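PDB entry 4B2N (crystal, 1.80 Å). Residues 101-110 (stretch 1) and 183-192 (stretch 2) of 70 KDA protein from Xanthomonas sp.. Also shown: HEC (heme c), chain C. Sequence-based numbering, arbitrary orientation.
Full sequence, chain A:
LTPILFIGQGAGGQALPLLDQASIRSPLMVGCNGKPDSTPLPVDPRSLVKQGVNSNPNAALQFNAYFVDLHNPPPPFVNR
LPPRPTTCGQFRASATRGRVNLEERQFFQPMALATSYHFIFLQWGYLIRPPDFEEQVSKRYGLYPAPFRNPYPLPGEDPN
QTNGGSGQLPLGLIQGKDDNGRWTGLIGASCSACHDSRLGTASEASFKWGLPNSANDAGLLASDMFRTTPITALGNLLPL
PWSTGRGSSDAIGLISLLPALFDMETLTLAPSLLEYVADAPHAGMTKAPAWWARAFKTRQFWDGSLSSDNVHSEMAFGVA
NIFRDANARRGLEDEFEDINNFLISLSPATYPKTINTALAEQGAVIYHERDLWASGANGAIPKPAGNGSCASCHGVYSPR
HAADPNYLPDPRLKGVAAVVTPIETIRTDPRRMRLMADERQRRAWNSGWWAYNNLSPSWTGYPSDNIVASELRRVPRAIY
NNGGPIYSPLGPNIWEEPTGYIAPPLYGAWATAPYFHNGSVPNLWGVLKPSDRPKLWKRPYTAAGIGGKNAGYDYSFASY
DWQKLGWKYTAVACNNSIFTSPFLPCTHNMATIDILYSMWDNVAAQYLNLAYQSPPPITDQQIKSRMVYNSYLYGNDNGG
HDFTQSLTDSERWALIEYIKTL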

ATOM      1  N   ASN A 101      14.446 -10.323  -4.435  1.00 15.30           N
ATOM      2  CA  ASN A 101      13.057 -10.892  -4.380  1.00 16.69           C
ATOM      3  C   ASN A 101      12.018 -10.034  -5.086  1.00 16.05           C
ATOM      4  O   ASN A 101      11.225 -10.577  -5.843  1.00 16.42           O
ATOM      5  CB  ASN A 101      12.618 -11.120  -2.945  1.00 16.73           C
ATOM      6  CG  ASN A 101      13.394 -12.254  -2.291  1.00 17.51           C
ATOM      7  OD1 ASN A 101      14.076 -13.040  -2.974  1.00 17.01           O
ATOM      8  ND2 ASN A 101      13.300 -12.348  -0.935  1.00 16.39           N
ATOM      9  N   LEU A 102      12.060  -8.723  -4.904  1.00 14.77           N
ATOM     10  CA  LEU A 102      11.032  -7.852  -5.519  1.00 15.11           C
ATOM     11  C   LEU A 102      11.184  -7.830  -7.064  1.00 17.79           C
ATOM     12  O   LEU A 102      10.198  -7.650  -7.798  1.00 17.62           O
ATOM     13  CB  LEU A 102      11.006  -6.443  -4.886  1.00 14.58           C
ATOM     14  CG  LEU A 102      10.546  -6.370  -3.445  1.00 13.21           C
ATOM     15  CD1 LEU A 102      10.655  -4.960  -2.828  1.00 14.56           C
ATOM     16  CD2 LEU A 102       9.128  -6.908  -3.392  1.00 14.68           C
ATOM     17  N   GLU A 103      12.441  -7.972  -7.518  1.00 16.15           N
ATOM     18  CA  GLU A 103      12.749  -7.809  -8.921  1.00 17.63           C
ATOM     19  C   GLU A 103      12.508  -9.129  -9.666  1.00 18.12           C
ATOM     20  O   GLU A 103      12.088  -9.111 -10.849  1.00 20.69           O
ATOM     21  CB  GLU A 103      14.213  -7.378  -9.097  1.00 16.38           C
ATOM     22  CG  GLU A 103      14.453  -5.879  -8.836  1.00 17.17           C
ATOM     23  CD  GLU A 103      15.906  -5.517  -8.994  1.00 20.28           C
ATOM     24  OE1 GLU A 103      16.646  -6.309  -9.674  1.00 20.74           O
ATOM     25  OE2 GLU A 103      16.312  -4.450  -8.425  1.00 20.45           O
ATOM     26  N   GLU A 104      12.801 -10.262  -9.016  1.00 16.58           N
ATOM     27  CA  GLU A 104      12.790 -11.517  -9.733  1.00 16.93           C
ATOM     28  C   GLU A 104      11.946 -12.662  -9.251  1.00 16.10           C
ATOM     29  O   GLU A 104      11.950 -13.756  -9.891  1.00 17.03           O
ATOM     30  CB  GLU A 104      14.161 -12.091 -10.072  1.00 20.62           C
ATOM     31  CG  GLU A 104      15.328 -11.846  -9.199  1.00 25.92           C
ATOM     32  CD  GLU A 104      16.583 -12.557  -9.740  1.00 30.23           C
ATOM     33  OE1 GLU A 104      16.753 -13.789  -9.553  1.00 26.29           O
ATOM     34  OE2 GLU A 104      17.398 -11.836 -10.305  1.00 33.28           O
ATOM     35  N   ARG A 105      11.235 -12.484  -8.146  1.00 15.20           N
ATOM     36  CA  ARG A 105      10.464 -13.660  -7.658  1.00 14.31           C
ATOM     37  C   ARG A 105       9.003 -13.508  -8.029  1.00 14.37           C
ATOM     38  O   ARG A 105       8.405 -12.465  -7.775  1.00 14.72           O
ATOM     39  CB  ARG A 105      10.662 -13.793  -6.118  1.00 13.75           C
ATOM     40  CG  ARG A 105      12.023 -14.405  -5.839  1.00 14.65           C
ATOM     41  CD  ARG A 105      11.925 -15.940  -5.985  1.00 15.32           C
ATOM     42  NE  ARG A 105      11.216 -16.532  -4.833  1.00 16.22           N
ATOM     43  CZ  ARG A 105      10.114 -17.269  -4.881  1.00 16.88           C
ATOM     44  NH1 ARG A 105       9.522 -17.534  -6.046  1.00 17.41           N
ATOM     45  NH2 ARG A 105       9.576 -17.772  -3.761  1.00 17.66           N
ATOM     46  N   GLN A 106       8.406 -14.551  -8.600  1.00 13.93           N
ATOM     47  CA  GLN A 106       6.960 -14.510  -8.842  1.00 15.37           C
ATOM     48  C   GLN A 106       6.178 -14.953  -7.584  1.00 16.31           C
ATOM     49  O   GLN A 106       5.969 -16.136  -7.330  1.00 18.39           O
ATOM     50  CB  GLN A 106       6.560 -15.363 -10.028  1.00 15.85           C
ATOM     51  CG  GLN A 106       5.095 -15.058 -10.430  1.00 15.80           C
ATOM     52  CD  GLN A 106       4.869 -15.317 -11.886  1.00 16.54           C
ATOM     53  OE1 GLN A 106       4.471 -14.413 -12.665  1.00 15.98           O
ATOM     54  NE2 GLN A 106       5.161 -16.527 -12.288  1.00 13.31           N
ATOM     55  N   PHE A 107       5.779 -13.990  -6.795  1.00 16.32           N
ATOM     56  CA  PHE A 107       5.006 -14.215  -5.588  1.00 16.69           C
ATOM     57  C   PHE A 107       3.519 -14.152  -5.920  1.00 17.93           C
ATOM     58  O   PHE A 107       2.761 -15.081  -5.601  1.00 16.40           O
ATOM     59  CB  PHE A 107       5.306 -13.078  -4.606  1.00 16.85           C
ATOM     60  CG  PHE A 107       6.694 -13.149  -4.037  1.00 15.96           C
ATOM     61  CD1 PHE A 107       7.131 -14.316  -3.358  1.00 15.05           C
ATOM     62  CD2 PHE A 107       7.569 -12.084  -4.193  1.00 16.08           C
ATOM     63  CE1 PHE A 107       8.437 -14.430  -2.860  1.00 15.29           C
ATOM     64  CE2 PHE A 107       8.877 -12.168  -3.654  1.00 15.73           C
ATOM     65  CZ  PHE A 107       9.294 -13.354  -3.011  1.00 14.51           C
ATOM     66  N   PHE A 108       3.137 -13.033  -6.536  1.00 16.91           N
ATOM     67  CA  PHE A 108       1.729 -12.673  -6.855  1.00 19.85           C
ATOM     68  C   PHE A 108       1.191 -13.627  -7.907  1.00 18.61           C
ATOM     69  O   PHE A 108       1.910 -14.073  -8.816  1.00 21.20           O
ATOM     70  CB  PHE A 108       1.732 -11.205  -7.307  1.00 19.39           C
ATOM     71  CG  PHE A 108       0.381 -10.638  -7.701  1.00 19.67           C
ATOM     72  CD1 PHE A 108      -0.209 -10.942  -8.964  1.00 20.14           C
ATOM     73  CD2 PHE A 108      -0.298  -9.801  -6.859  1.00 19.45           C
ATOM     74  CE1 PHE A 108      -1.477 -10.424  -9.341  1.00 19.77           C
ATOM     75  CE2 PHE A 108      -1.529  -9.242  -7.256  1.00 20.37           C
ATOM     76  CZ  PHE A 108      -2.101  -9.543  -8.490  1.00 19.09           C
ATOM     77  N   GLN A 109      -0.043 -14.063  -7.710  1.00 19.05           N
ATOM     78  CA  GLN A 109      -0.792 -14.899  -8.650  1.00 18.45           C
ATOM     79  C   GLN A 109      -0.510 -14.663 -10.145  1.00 17.75           C
ATOM     80  O   GLN A 109      -0.846 -13.630 -10.630  1.00 19.37           O
ATOM     81  CB  GLN A 109      -2.304 -14.651  -8.370  1.00 18.95           C
ATOM     82  CG  GLN A 109      -3.192 -15.522  -9.263  1.00 19.31           C
ATOM     83  CD  GLN A 109      -2.934 -16.965  -9.050  1.00 21.28           C
ATOM     84  OE1 GLN A 109      -3.098 -17.486  -7.908  1.00 23.60           O
ATOM     85  NE2 GLN A 109      -2.614 -17.673 -10.120  1.00 20.91           N
ATOM     86  N   PRO A 110       0.017 -15.673 -10.889  1.00 19.19           N
ATOM     87  CA  PRO A 110       0.200 -15.468 -12.333  1.00 18.89           C
ATOM     88  C   PRO A 110      -1.131 -15.242 -13.026  1.00 18.99           C
ATOM     89  O   PRO A 110      -2.133 -15.879 -12.653  1.00 19.07           O
ATOM     90  CB  PRO A 110       0.766 -16.809 -12.801  1.00 19.67           C
ATOM     91  CG  PRO A 110       1.608 -17.269 -11.645  1.00 21.12           C
ATOM     92  CD  PRO A 110       0.800 -16.835 -10.411  1.00 20.90           C
TER
HETATM   93 FE   HEC C 700       0.994  -3.763  -0.716  1.00 12.72          FE
HETATM   94  CHA HEC C 700       0.011  -2.039   2.154  1.00 12.17           C
HETATM   95  CHB HEC C 700       3.911  -4.843   0.921  1.00 12.20           C
HETATM   96  CHC HEC C 700       1.711  -6.084  -3.268  1.00 12.80           C
HETATM   97  CHD HEC C 700      -1.436  -2.297  -2.525  1.00 12.71           C
HETATM   98  NA  HEC C 700       1.763  -3.559   1.060  1.00 12.51           N
HETATM   99  C1A HEC C 700       1.318  -2.673   2.087  1.00 12.76           C
HETATM  100  C2A HEC C 700       2.283  -2.505   3.163  1.00 12.89           C
HETATM  101  C3A HEC C 700       3.419  -3.307   2.850  1.00 12.45           C
HETATM  102  C4A HEC C 700       3.078  -3.910   1.556  1.00 12.89           C
HETATM  103  CMA HEC C 700       4.710  -3.421   3.636  1.00 13.07           C
HETATM  104  CAA HEC C 700       2.175  -1.638   4.443  1.00 12.98           C
HETATM  105  CBA HEC C 700       2.501  -0.206   4.014  1.00 12.66           C
HETATM  106  CGA HEC C 700       2.261   0.802   5.124  1.00 13.12           C
HETATM  107  O1A HEC C 700       1.198   0.784   5.836  1.00 13.21           O
HETATM  108  O2A HEC C 700       3.138   1.667   5.203  1.00 14.42           O
HETATM  109  NB  HEC C 700       2.416  -5.204  -1.012  1.00 12.51           N
HETATM  110  C1B HEC C 700       3.546  -5.443  -0.336  1.00 12.98           C
HETATM  111  C2B HEC C 700       4.396  -6.500  -0.865  1.00 12.39           C
HETATM  112  C3B HEC C 700       3.750  -6.872  -2.064  1.00 11.59           C
HETATM  113  C4B HEC C 700       2.593  -5.985  -2.110  1.00 13.61           C
HETATM  114  CMB HEC C 700       5.621  -6.950  -0.177  1.00 12.86           C
HETATM  115  CAB HEC C 700       4.093  -7.958  -3.050  1.00 12.22           C
HETATM  116  CBB HEC C 700       4.048  -9.277  -2.523  1.00 11.05           C
HETATM  117  NC  HEC C 700       0.358  -4.173  -2.549  1.00 12.69           N
HETATM  118  C1C HEC C 700       0.659  -5.126  -3.506  1.00 13.19           C
HETATM  119  C2C HEC C 700      -0.110  -4.966  -4.766  1.00 13.55           C
HETATM  120  C3C HEC C 700      -1.049  -3.856  -4.493  1.00 13.07           C
HETATM  121  C4C HEC C 700      -0.737  -3.413  -3.136  1.00 12.64           C
HETATM  122  CMC HEC C 700       0.051  -5.876  -5.979  1.00 13.55           C
HETATM  123  CAC HEC C 700      -2.109  -3.279  -5.380  1.00 14.24           C
HETATM  124  CBC HEC C 700      -2.879  -4.169  -6.136  1.00 14.03           C
HETATM  125  ND  HEC C 700      -0.462  -2.422  -0.236  1.00 12.62           N
HETATM  126  C1D HEC C 700      -1.355  -1.953  -1.106  1.00 12.80           C
HETATM  127  C2D HEC C 700      -2.259  -1.001  -0.545  1.00 12.27           C
HETATM  128  C3D HEC C 700      -1.840  -0.941   0.820  1.00 12.76           C
HETATM  129  C4D HEC C 700      -0.728  -1.881   0.913  1.00 12.34           C
HETATM  130  CMD HEC C 700      -3.372  -0.225  -1.152  1.00 12.63           C
HETATM  131  CAD HEC C 700      -2.550  -0.172   1.878  1.00 13.05           C
HETATM  132  CBD HEC C 700      -3.733  -1.176   2.169  1.00 13.50           C
HETATM  133  CGD HEC C 700      -4.692  -0.551   3.155  1.00 15.14           C
HETATM  134  O1D HEC C 700      -5.786  -0.069   2.767  1.00 15.60           O
HETATM  135  O2D HEC C 700      -4.274  -0.460   4.358  1.00 14.68           O
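Stretch 2 183-192: WTGLIGASCS

Stretch 2 runs from a loop through a short strand, Leu186 to Ala189, and then turns toward a helix. Stretch 1 leaves its own helix at Arg105, the first residue without helical phi/psi, and continues as an irregular segment. The two stretches run in opposite senses: the CA atoms of Pro110 and Gly188 are 4.3 Å apart, those of Phe108 and Ser190 6.1 Å, and those of Leu102 and Cys191 7.1 Å, so the path is tightest at Pro110 and opens toward the helix. Together the two stretches bury 550 Å².

The apolar contacts follow this order. Pro110 CB meets Leu186 CB at 3.8 Å, a compact ring against a leucine whose CA-to-CB bond points toward stretch 1. Next, Phe108, with chi1 in the t well, presents a ring face to the smallest of side chains: Ala189 CB lies 3.8 Å from the centroid of the Phe108 ring and 19° off its normal, a CH-pi contact. A methyl suits this position because it is small enough to sit close over the ring and direct C-H bonds toward the pi face. At the far end the CA-to-CB bond of Leu102 points sideways, but the side chain reaches in, bringing Leu102 CD2 to 3.7 Å from Cys191 SG. That sulfur is bonded covalently to the heme, Cys191 SG to HEC CAB at 1.8 Å, so leucine packs beside a thioether linkage with no charge to satisfy. The heme also approaches the aromatic ring, with HEC CMC 3.9 Å from Phe108 CE2.

Close backbone packing explains the glycine. An ideal CB on Gly188 would stand 2.8 Å from Gln109 O, a clash, and 3.3 Å from Pro110 CA. Gly185 is a different case: its phi of 71° by itself favours glycine, while stretch 1 lies out of reach of a CB there.

Some polar groups bond within their own stretch, waters link the stretches, and others find partners elsewhere in the structure. Thr184 OG1 accepts from Leu186 N at 3.1 Å, steadying the entry to the strand, and Gln109 NE2 donates to Pro110 O at 3.1 Å. Gln106 projects toward stretch 2 near Thr184 and Leu186. Ser190 OG accepts a weak capping bond from Ser192 N at 3.3 Å, a role suited to a short hydroxyl side chain before a helix. Water 1 bridges the stretches, donating to Leu102 O at 3.0 Å and to Ser192 OG at 2.9 Å. Water 2 accepts from Phe108 N at 2.9 Å and donates weakly to Ala189 O at 3.3 Å, joining backbones that do not meet directly there.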

ATOM      1  N   TRP A 183      12.649 -19.772 -14.061  1.00 16.99           N
ATOM      2  CA  TRP A 183      11.820 -18.783 -14.757  1.00 16.42           C
ATOM      3  C   TRP A 183      10.487 -19.418 -15.080  1.00 15.44           C
ATOM      4  O   TRP A 183      10.426 -20.517 -15.642  1.00 17.12           O
ATOM      5  CB  TRP A 183      12.465 -18.304 -16.068  1.00 15.50           C
ATOM      6  CG  TRP A 183      13.716 -17.483 -15.817  1.00 16.59           C
ATOM      7  CD1 TRP A 183      15.021 -17.911 -15.969  1.00 17.78           C
ATOM      8  CD2 TRP A 183      13.814 -16.101 -15.370  1.00 15.76           C
ATOM      9  NE1 TRP A 183      15.905 -16.929 -15.661  1.00 16.88           N
ATOM     10  CE2 TRP A 183      15.253 -15.800 -15.330  1.00 16.85           C
ATOM     11  CE3 TRP A 183      12.894 -15.099 -15.034  1.00 14.74           C
ATOM     12  CZ2 TRP A 183      15.736 -14.570 -14.973  1.00 16.15           C
ATOM     13  CZ3 TRP A 183      13.393 -13.845 -14.635  1.00 14.32           C
ATOM     14  CH2 TRP A 183      14.807 -13.590 -14.597  1.00 14.23           C
ATOM     15  N   THR A 184       9.408 -18.705 -14.819  1.00 15.01           N
ATOM     16  CA  THR A 184       8.071 -19.367 -14.796  1.00 15.53           C
ATOM     17  C   THR A 184       7.400 -19.447 -16.155  1.00 16.10           C
ATOM     18  O   THR A 184       6.502 -20.266 -16.353  1.00 14.47           O
ATOM     19  CB  THR A 184       7.196 -18.574 -13.876  1.00 16.09           C
ATOM     20  OG1 THR A 184       6.921 -17.272 -14.456  1.00 14.96           O
ATOM     21  CG2 THR A 184       7.979 -18.398 -12.606  1.00 14.27           C
ATOM     22  N   GLY A 185       7.753 -18.540 -17.062  1.00 15.57           N
ATOM     23  CA  GLY A 185       6.976 -18.501 -18.334  1.00 16.02           C
ATOM     24  C   GLY A 185       5.555 -17.965 -18.190  1.00 16.39           C
ATOM     25  O   GLY A 185       4.763 -18.045 -19.138  1.00 16.57           O
ATOM     26  N   LEU A 186       5.239 -17.332 -17.040  1.00 15.76           N
ATOM     27  CA  LEU A 186       3.893 -16.822 -16.748  1.00 16.39           C
ATOM     28  C   LEU A 186       4.070 -15.400 -16.284  1.00 15.32           C
ATOM     29  O   LEU A 186       4.993 -15.122 -15.522  1.00 15.32           O
ATOM     30  CB  LEU A 186       3.239 -17.553 -15.543  1.00 15.46           C
ATOM     31  CG  LEU A 186       3.219 -19.072 -15.740  1.00 16.14           C
ATOM     32  CD1 LEU A 186       2.669 -19.801 -14.501  1.00 16.33           C
ATOM     33  CD2 LEU A 186       2.353 -19.390 -16.975  1.00 15.89           C
ATOM     34  N   ILE A 187       3.123 -14.549 -16.654  1.00 14.74           N
ATOM     35  CA  ILE A 187       3.146 -13.112 -16.276  1.00 15.00           C
ATOM     36  C   ILE A 187       2.088 -12.749 -15.237  1.00 13.90           C
ATOM     37  O   ILE A 187       0.969 -13.163 -15.401  1.00 13.58           O
ATOM     38  CB  ILE A 187       2.855 -12.263 -17.555  1.00 15.12           C
ATOM     39  CG1 ILE A 187       3.671 -12.752 -18.743  1.00 14.46           C
ATOM     40  CG2 ILE A 187       3.108 -10.791 -17.341  1.00 15.80           C
ATOM     41  CD1 ILE A 187       5.216 -12.778 -18.547  1.00 14.18           C
ATOM     42  N   GLY A 188       2.412 -11.984 -14.179  1.00 13.21           N
ATOM     43  CA  GLY A 188       1.385 -11.448 -13.289  1.00 13.49           C
ATOM     44  C   GLY A 188       1.846 -10.111 -12.898  1.00 15.37           C
ATOM     45  O   GLY A 188       2.844  -9.627 -13.440  1.00 13.45           O
ATOM     46  N   ALA A 189       1.078  -9.488 -12.035  1.00 14.92           N
ATOM     47  CA  ALA A 189       1.544  -8.243 -11.441  1.00 14.53           C
ATOM     48  C   ALA A 189       2.698  -8.538 -10.453  1.00 14.45           C
ATOM     49  O   ALA A 189       2.889  -9.679  -9.968  1.00 15.29           O
ATOM     50  CB  ALA A 189       0.380  -7.580 -10.703  1.00 14.41           C
ATOM     51  N   SER A 190       3.482  -7.498 -10.129  1.00 14.98           N
ATOM     52  CA  SER A 190       4.360  -7.583  -8.975  1.00 13.14           C
ATOM     53  C   SER A 190       3.935  -6.559  -7.944  1.00 12.51           C
ATOM     54  O   SER A 190       3.044  -5.747  -8.226  1.00 13.06           O
ATOM     55  CB  SER A 190       5.826  -7.260  -9.305  1.00 12.82           C
ATOM     56  OG  SER A 190       5.899  -5.936  -9.812  1.00 13.12           O
ATOM     57  N   CYS A 191       4.570  -6.650  -6.773  1.00 11.04           N
ATOM     58  CA  CYS A 191       4.305  -5.646  -5.693  1.00 12.49           C
ATOM     59  C   CYS A 191       4.457  -4.269  -6.258  1.00 12.22           C
ATOM     60  O   CYS A 191       3.734  -3.324  -5.851  1.00 13.51           O
ATOM     61  CB  CYS A 191       5.314  -5.819  -4.558  1.00 11.70           C
ATOM     62  SG  CYS A 191       5.551  -7.494  -3.944  1.00 16.52           S
ATOM     63  N   SER A 192       5.437  -4.088  -7.159  1.00 12.65           N
ATOM     64  CA  SER A 192       5.682  -2.756  -7.724  1.00 11.82           C
ATOM     65  C   SER A 192       4.523  -2.139  -8.546  1.00 11.94           C
ATOM     66  O   SER A 192       4.561  -0.942  -8.802  1.00 14.44           O
ATOM     67  CB  SER A 192       6.954  -2.775  -8.555  1.00 12.16           C
ATOM     68  OG  SER A 192       8.028  -3.082  -7.710  1.00 13.45           O
TER
HETATM   69  O   HOH W   1       7.964  -5.866  -6.859  1.00 17.54           O
HETATM   70  O   HOH W   2       4.976 -11.363  -7.979  1.00 20.08           O
HETATM   71  O   HOH W   3       3.220 -12.286 -10.576  1.00 22.77           O